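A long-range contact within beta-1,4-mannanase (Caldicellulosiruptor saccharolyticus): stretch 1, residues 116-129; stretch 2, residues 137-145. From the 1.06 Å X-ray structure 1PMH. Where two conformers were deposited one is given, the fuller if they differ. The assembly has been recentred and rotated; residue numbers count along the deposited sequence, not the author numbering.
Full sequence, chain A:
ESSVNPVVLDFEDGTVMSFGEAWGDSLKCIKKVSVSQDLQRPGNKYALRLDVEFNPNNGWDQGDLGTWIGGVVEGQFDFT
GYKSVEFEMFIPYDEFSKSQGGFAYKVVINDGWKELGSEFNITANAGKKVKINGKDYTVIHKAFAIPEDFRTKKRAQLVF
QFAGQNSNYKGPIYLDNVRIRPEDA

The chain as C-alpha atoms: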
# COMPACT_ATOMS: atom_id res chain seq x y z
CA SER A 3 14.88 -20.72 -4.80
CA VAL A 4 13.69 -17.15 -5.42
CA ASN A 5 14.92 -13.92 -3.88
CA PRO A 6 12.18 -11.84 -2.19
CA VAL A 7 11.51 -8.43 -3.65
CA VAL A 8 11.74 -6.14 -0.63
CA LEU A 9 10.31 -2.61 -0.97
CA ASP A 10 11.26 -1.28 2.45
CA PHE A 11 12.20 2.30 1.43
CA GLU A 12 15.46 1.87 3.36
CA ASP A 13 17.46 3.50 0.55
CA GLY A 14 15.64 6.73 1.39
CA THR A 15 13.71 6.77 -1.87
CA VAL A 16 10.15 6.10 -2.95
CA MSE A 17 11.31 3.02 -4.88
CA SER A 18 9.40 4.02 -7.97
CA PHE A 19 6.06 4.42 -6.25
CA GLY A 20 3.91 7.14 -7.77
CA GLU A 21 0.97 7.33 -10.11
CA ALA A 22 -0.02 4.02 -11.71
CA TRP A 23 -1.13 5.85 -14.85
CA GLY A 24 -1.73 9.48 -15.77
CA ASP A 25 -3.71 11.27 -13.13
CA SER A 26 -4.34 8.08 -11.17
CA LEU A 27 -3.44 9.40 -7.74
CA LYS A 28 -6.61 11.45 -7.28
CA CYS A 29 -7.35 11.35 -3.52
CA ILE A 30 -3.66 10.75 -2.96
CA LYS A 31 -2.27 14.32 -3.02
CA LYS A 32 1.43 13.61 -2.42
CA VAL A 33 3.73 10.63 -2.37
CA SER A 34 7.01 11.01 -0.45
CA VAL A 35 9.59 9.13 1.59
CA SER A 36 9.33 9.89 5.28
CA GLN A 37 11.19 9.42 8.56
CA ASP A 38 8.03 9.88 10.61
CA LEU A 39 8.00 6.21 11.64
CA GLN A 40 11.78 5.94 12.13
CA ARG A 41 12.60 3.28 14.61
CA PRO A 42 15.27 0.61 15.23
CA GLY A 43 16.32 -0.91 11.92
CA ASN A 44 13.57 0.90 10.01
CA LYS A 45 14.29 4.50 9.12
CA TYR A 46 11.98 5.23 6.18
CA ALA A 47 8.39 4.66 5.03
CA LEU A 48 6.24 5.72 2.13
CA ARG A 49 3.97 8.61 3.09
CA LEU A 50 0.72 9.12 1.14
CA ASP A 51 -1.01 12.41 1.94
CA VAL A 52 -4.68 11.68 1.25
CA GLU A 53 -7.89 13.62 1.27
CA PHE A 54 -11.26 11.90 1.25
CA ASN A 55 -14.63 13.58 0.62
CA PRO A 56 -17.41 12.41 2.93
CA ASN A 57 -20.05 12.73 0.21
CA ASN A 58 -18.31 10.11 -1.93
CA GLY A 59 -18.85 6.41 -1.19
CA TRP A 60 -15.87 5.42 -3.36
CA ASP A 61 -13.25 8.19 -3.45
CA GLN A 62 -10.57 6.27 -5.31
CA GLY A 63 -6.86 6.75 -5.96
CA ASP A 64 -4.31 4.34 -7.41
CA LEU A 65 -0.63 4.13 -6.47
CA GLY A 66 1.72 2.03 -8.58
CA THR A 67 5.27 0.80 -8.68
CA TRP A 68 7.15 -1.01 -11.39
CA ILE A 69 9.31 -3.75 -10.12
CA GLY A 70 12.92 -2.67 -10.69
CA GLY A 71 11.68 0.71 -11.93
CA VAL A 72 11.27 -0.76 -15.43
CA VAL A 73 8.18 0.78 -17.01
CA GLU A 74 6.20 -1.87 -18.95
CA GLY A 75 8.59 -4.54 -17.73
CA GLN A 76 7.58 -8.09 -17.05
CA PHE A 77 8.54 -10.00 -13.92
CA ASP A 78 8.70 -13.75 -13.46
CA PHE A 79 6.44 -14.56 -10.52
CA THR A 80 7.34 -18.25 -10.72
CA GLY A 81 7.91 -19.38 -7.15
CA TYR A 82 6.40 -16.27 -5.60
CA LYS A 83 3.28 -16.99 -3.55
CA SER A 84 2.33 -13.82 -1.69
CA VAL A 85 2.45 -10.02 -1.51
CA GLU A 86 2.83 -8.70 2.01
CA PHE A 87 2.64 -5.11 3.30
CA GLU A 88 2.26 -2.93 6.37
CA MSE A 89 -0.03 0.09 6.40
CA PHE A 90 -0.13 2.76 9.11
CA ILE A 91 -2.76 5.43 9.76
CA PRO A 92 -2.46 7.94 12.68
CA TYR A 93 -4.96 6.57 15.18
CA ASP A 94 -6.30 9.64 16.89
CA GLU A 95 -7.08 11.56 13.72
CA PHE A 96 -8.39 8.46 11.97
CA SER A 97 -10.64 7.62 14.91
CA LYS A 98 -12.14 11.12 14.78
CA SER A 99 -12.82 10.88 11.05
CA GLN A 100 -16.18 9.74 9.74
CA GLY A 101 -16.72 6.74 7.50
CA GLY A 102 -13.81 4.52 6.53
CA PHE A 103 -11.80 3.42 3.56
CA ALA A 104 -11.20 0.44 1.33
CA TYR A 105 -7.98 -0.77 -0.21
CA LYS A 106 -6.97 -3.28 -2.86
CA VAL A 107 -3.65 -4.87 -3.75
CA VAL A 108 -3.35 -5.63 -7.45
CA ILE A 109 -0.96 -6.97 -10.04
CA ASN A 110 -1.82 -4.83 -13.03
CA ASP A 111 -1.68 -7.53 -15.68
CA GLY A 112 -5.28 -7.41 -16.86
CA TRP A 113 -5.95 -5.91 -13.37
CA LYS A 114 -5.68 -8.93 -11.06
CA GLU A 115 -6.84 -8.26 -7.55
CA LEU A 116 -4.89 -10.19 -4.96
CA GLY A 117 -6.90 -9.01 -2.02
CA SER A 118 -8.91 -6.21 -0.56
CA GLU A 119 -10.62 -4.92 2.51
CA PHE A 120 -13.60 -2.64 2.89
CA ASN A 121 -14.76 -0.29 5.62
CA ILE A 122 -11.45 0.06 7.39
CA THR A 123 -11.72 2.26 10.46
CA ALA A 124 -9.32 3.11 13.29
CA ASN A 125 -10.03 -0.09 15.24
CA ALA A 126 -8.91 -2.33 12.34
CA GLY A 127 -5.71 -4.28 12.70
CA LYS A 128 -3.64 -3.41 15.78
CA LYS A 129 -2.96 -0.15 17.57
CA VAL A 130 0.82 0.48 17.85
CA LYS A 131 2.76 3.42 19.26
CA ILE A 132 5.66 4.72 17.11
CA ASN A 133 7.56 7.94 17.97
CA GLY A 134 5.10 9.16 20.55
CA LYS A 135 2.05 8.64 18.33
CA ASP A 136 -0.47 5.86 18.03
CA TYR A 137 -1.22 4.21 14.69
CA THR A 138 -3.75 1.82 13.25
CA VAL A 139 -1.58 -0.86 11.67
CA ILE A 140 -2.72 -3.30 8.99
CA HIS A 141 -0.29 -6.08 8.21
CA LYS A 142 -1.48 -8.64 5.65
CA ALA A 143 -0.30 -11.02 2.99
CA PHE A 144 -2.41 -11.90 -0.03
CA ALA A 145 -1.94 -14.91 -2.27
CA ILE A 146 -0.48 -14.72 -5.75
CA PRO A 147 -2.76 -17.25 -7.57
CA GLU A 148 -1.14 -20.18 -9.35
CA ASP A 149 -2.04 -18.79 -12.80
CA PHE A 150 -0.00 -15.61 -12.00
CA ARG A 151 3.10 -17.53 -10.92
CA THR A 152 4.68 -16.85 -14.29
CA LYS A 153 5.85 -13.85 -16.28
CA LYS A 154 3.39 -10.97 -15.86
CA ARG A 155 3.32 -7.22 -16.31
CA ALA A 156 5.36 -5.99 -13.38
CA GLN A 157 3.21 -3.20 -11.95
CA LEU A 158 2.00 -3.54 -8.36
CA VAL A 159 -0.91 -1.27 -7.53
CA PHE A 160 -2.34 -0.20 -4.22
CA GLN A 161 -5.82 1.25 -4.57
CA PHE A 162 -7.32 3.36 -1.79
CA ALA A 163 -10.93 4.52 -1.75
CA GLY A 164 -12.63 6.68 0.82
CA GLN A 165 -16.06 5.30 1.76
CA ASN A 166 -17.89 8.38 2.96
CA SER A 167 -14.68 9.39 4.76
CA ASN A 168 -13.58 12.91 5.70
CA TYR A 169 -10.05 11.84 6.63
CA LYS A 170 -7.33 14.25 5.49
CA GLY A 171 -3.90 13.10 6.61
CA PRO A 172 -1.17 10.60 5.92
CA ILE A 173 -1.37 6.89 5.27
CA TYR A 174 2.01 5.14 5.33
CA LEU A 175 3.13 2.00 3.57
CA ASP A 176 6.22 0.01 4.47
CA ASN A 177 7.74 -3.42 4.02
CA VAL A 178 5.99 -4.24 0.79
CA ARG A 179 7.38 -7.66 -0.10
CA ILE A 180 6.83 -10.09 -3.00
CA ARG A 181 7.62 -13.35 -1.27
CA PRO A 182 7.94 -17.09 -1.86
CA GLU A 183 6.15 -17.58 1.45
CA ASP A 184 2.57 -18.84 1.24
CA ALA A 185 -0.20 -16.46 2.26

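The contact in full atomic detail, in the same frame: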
# COMPACT_ATOMS: atom_id res chain seq x y z
N LEU A 116 -5.37 -9.21 -5.89
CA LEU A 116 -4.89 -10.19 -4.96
C LEU A 116 -5.66 -10.23 -3.67
O LEU A 116 -5.84 -11.29 -3.07
CB LEU A 116 -3.41 -9.99 -4.64
CG LEU A 116 -2.46 -9.92 -5.85
CD1 LEU A 116 -1.05 -9.77 -5.31
CD2 LEU A 116 -2.64 -11.11 -6.78
N GLY A 117 -6.13 -9.08 -3.22
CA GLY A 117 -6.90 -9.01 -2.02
C GLY A 117 -7.36 -7.59 -1.79
O GLY A 117 -6.94 -6.66 -2.47
N SER A 118 -8.31 -7.48 -0.87
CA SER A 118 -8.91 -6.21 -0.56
C SER A 118 -9.56 -6.27 0.79
O SER A 118 -9.89 -7.35 1.28
CB SER A 118 -9.96 -5.86 -1.61
OG SER A 118 -10.95 -6.86 -1.69
N GLU A 119 -9.78 -5.07 1.35
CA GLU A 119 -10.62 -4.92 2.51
C GLU A 119 -11.44 -3.65 2.38
O GLU A 119 -11.00 -2.67 1.79
CB GLU A 119 -9.86 -4.84 3.82
CG GLU A 119 -9.05 -6.08 4.16
CD GLU A 119 -8.62 -6.01 5.62
OE1 GLU A 119 -9.43 -6.44 6.49
OE2 GLU A 119 -7.50 -5.49 5.89
N PHE A 120 -12.65 -3.73 2.90
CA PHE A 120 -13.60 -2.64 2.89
C PHE A 120 -13.87 -2.14 4.29
O PHE A 120 -13.72 -2.87 5.26
CB PHE A 120 -14.93 -3.11 2.25
CG PHE A 120 -14.75 -3.50 0.82
CD1 PHE A 120 -14.30 -4.78 0.47
CD2 PHE A 120 -15.08 -2.62 -0.17
CE1 PHE A 120 -14.14 -5.08 -0.86
CE2 PHE A 120 -14.94 -2.94 -1.49
CZ PHE A 120 -14.42 -4.16 -1.85
N ASN A 121 -14.29 -0.89 4.37
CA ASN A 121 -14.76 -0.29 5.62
C ASN A 121 -13.74 -0.34 6.74
O ASN A 121 -14.07 -0.65 7.89
CB ASN A 121 -16.08 -0.93 6.05
CG ASN A 121 -17.14 -0.74 5.01
OD1 ASN A 121 -17.58 -1.70 4.41
ND2 ASN A 121 -17.46 0.51 4.71
N ILE A 122 -12.50 -0.07 6.38
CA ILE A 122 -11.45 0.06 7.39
C ILE A 122 -11.68 1.34 8.19
O ILE A 122 -11.84 2.44 7.64
CB ILE A 122 -10.05 0.14 6.71
CG1 ILE A 122 -9.76 -1.13 5.93
CG2 ILE A 122 -8.95 0.43 7.71
CD1 ILE A 122 -9.68 -2.40 6.76
N THR A 123 -11.67 1.16 9.51
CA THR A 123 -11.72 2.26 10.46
C THR A 123 -10.58 2.11 11.47
O THR A 123 -9.80 1.17 11.39
CB THR A 123 -13.06 2.30 11.19
OG1 THR A 123 -13.19 1.09 11.95
CG2 THR A 123 -14.23 2.33 10.21
N ALA A 124 -10.50 3.03 12.43
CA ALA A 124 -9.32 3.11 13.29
C ALA A 124 -9.11 1.86 14.13
O ALA A 124 -7.98 1.60 14.54
CB ALA A 124 -9.36 4.33 14.19
N ASN A 125 -10.16 1.09 14.42
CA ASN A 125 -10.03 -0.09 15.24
C ASN A 125 -9.71 -1.36 14.44
O ASN A 125 -9.68 -2.45 14.99
CB ASN A 125 -11.19 -0.19 16.24
CG ASN A 125 -11.13 0.93 17.31
OD1 ASN A 125 -10.06 1.24 17.86
ND2 ASN A 125 -12.27 1.55 17.58
N ALA A 126 -9.47 -1.24 13.14
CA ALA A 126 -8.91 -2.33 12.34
C ALA A 126 -7.51 -2.67 12.79
O ALA A 126 -6.79 -1.87 13.40
CB ALA A 126 -8.91 -1.93 10.86
N GLY A 127 -7.08 -3.89 12.46
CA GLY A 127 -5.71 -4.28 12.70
C GLY A 127 -5.33 -4.18 14.15
O GLY A 127 -6.08 -4.70 14.98
N LYS A 128 -4.16 -3.59 14.43
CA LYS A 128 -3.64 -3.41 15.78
C LYS A 128 -3.26 -1.96 15.99
O LYS A 128 -2.81 -1.29 15.06
CB LYS A 128 -2.39 -4.26 16.04
CG LYS A 128 -1.23 -4.22 15.09
CD LYS A 128 -0.19 -5.22 15.60
CE LYS A 128 1.18 -5.13 14.96
NZ LYS A 128 1.20 -5.15 13.47
N LYS A 129 -3.38 -1.48 17.21
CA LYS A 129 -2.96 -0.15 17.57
C LYS A 129 -1.54 -0.23 18.13
O LYS A 129 -1.31 -0.92 19.12
CB LYS A 129 -3.92 0.45 18.61
CG LYS A 129 -3.65 1.90 18.95
CD LYS A 129 -4.64 2.31 20.06
CE LYS A 129 -4.59 3.76 20.43
NZ LYS A 129 -5.60 4.00 21.49
N TYR A 137 -0.82 4.51 16.04
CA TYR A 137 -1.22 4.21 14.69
C TYR A 137 -2.11 3.00 14.65
O TYR A 137 -1.88 2.01 15.36
CB TYR A 137 0.01 3.89 13.83
CG TYR A 137 0.87 5.11 13.62
CD1 TYR A 137 1.86 5.49 14.54
CD2 TYR A 137 0.70 5.94 12.53
CE1 TYR A 137 2.60 6.64 14.36
CE2 TYR A 137 1.42 7.10 12.33
CZ TYR A 137 2.38 7.47 13.28
OH TYR A 137 3.10 8.63 13.11
N THR A 138 -3.09 3.03 13.75
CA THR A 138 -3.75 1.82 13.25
C THR A 138 -2.81 1.15 12.28
O THR A 138 -2.35 1.81 11.35
CB THR A 138 -5.02 2.25 12.50
OG1 THR A 138 -5.88 3.00 13.36
CG2 THR A 138 -5.74 1.09 11.88
N VAL A 139 -2.50 -0.13 12.51
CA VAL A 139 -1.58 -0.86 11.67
C VAL A 139 -2.25 -2.08 11.10
O VAL A 139 -2.82 -2.92 11.81
CB VAL A 139 -0.37 -1.27 12.49
CG1 VAL A 139 0.62 -2.07 11.63
CG2 VAL A 139 0.31 -0.02 13.10
N ILE A 140 -2.20 -2.18 9.78
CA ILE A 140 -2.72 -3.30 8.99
C ILE A 140 -1.53 -3.99 8.38
O ILE A 140 -0.74 -3.39 7.68
CB ILE A 140 -3.69 -2.81 7.93
CG1 ILE A 140 -4.90 -2.21 8.64
CG2 ILE A 140 -4.12 -3.95 6.99
CD1 ILE A 140 -5.85 -1.51 7.77
N HIS A 141 -1.40 -5.27 8.69
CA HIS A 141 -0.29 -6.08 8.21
C HIS A 141 -0.90 -7.34 7.64
O HIS A 141 -1.44 -8.17 8.39
CB HIS A 141 0.65 -6.41 9.37
CG HIS A 141 1.87 -7.16 8.99
ND1 HIS A 141 2.78 -7.62 9.92
CD2 HIS A 141 2.39 -7.48 7.78
CE1 HIS A 141 3.85 -8.06 9.27
NE2 HIS A 141 3.55 -8.18 8.00
N LYS A 142 -0.82 -7.52 6.32
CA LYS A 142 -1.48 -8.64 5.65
C LYS A 142 -0.56 -9.18 4.58
O LYS A 142 0.30 -8.46 4.10
CB LYS A 142 -2.78 -8.21 4.92
CG LYS A 142 -3.86 -7.64 5.77
CD LYS A 142 -4.60 -8.70 6.52
CE LYS A 142 -5.89 -8.18 7.15
NZ LYS A 142 -6.26 -9.01 8.34
N ALA A 143 -0.84 -10.41 4.19
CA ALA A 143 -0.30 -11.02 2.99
C ALA A 143 -1.43 -11.60 2.19
O ALA A 143 -2.26 -12.30 2.74
CB ALA A 143 0.72 -12.10 3.32
N PHE A 144 -1.43 -11.35 0.89
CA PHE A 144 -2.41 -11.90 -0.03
C PHE A 144 -1.74 -12.87 -0.98
O PHE A 144 -0.60 -12.63 -1.40
CB PHE A 144 -3.12 -10.80 -0.81
CG PHE A 144 -3.89 -9.84 0.02
CD1 PHE A 144 -4.80 -10.28 0.93
CD2 PHE A 144 -3.76 -8.48 -0.15
CE1 PHE A 144 -5.49 -9.37 1.71
CE2 PHE A 144 -4.51 -7.59 0.55
CZ PHE A 144 -5.34 -8.02 1.51
N ALA A 145 -2.46 -13.91 -1.37
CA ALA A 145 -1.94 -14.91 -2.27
C ALA A 145 -1.73 -14.37 -3.68
O ALA A 145 -2.58 -13.65 -4.22
CB ALA A 145 -2.85 -16.12 -2.35
O HOH W 1 -5.26 -13.71 -4.20

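Two different kinds of contact join these stretches, which together bury 726 Å². At one end, Lys 128 and Val 139 form an antiparallel hydrogen-bonded pair that satisfies both backbones: Lys 128 N donates to Val 139 O (3.0 Å), and Val 139 N donates to Lys 128 O (2.8 Å). Lys 129 and Thr 138 continue the ladder as a non-hydrogen-bonded pair. Val 139 O also receives a CA-H...O contact from Gly 127 CA (3.3 Å); a CB on Gly 127 would clash with that oxygen, and its positive phi itself favours glycine. Before this ladder, a type I turn from Thr 123 to Ala 126 is closed by Ala 126 N to Thr 123 O (3.0 Å). The turn's Ala 124 O accepts from the buried hydroxyl of Thr 138, OG1 (2.8 Å). Ile 122 CG2 packs on Ile 140 CD1 (3.7 Å), an apolar contact between buried side chains. Glu 119 OE2 lies 4.5 Å from Lys 142 NZ, beyond a salt bridge, and is hydrogen-bonded elsewhere in the structure. At the far end no direct hydrogen bond forms. Gly 117 CA sits 3.6 Å from the centroid of the Phe 144 ring, over its face, where a CB would strike CD1. One water bridges the strands, donating to Leu 116 O and Ala 145 O (2.7 Å each).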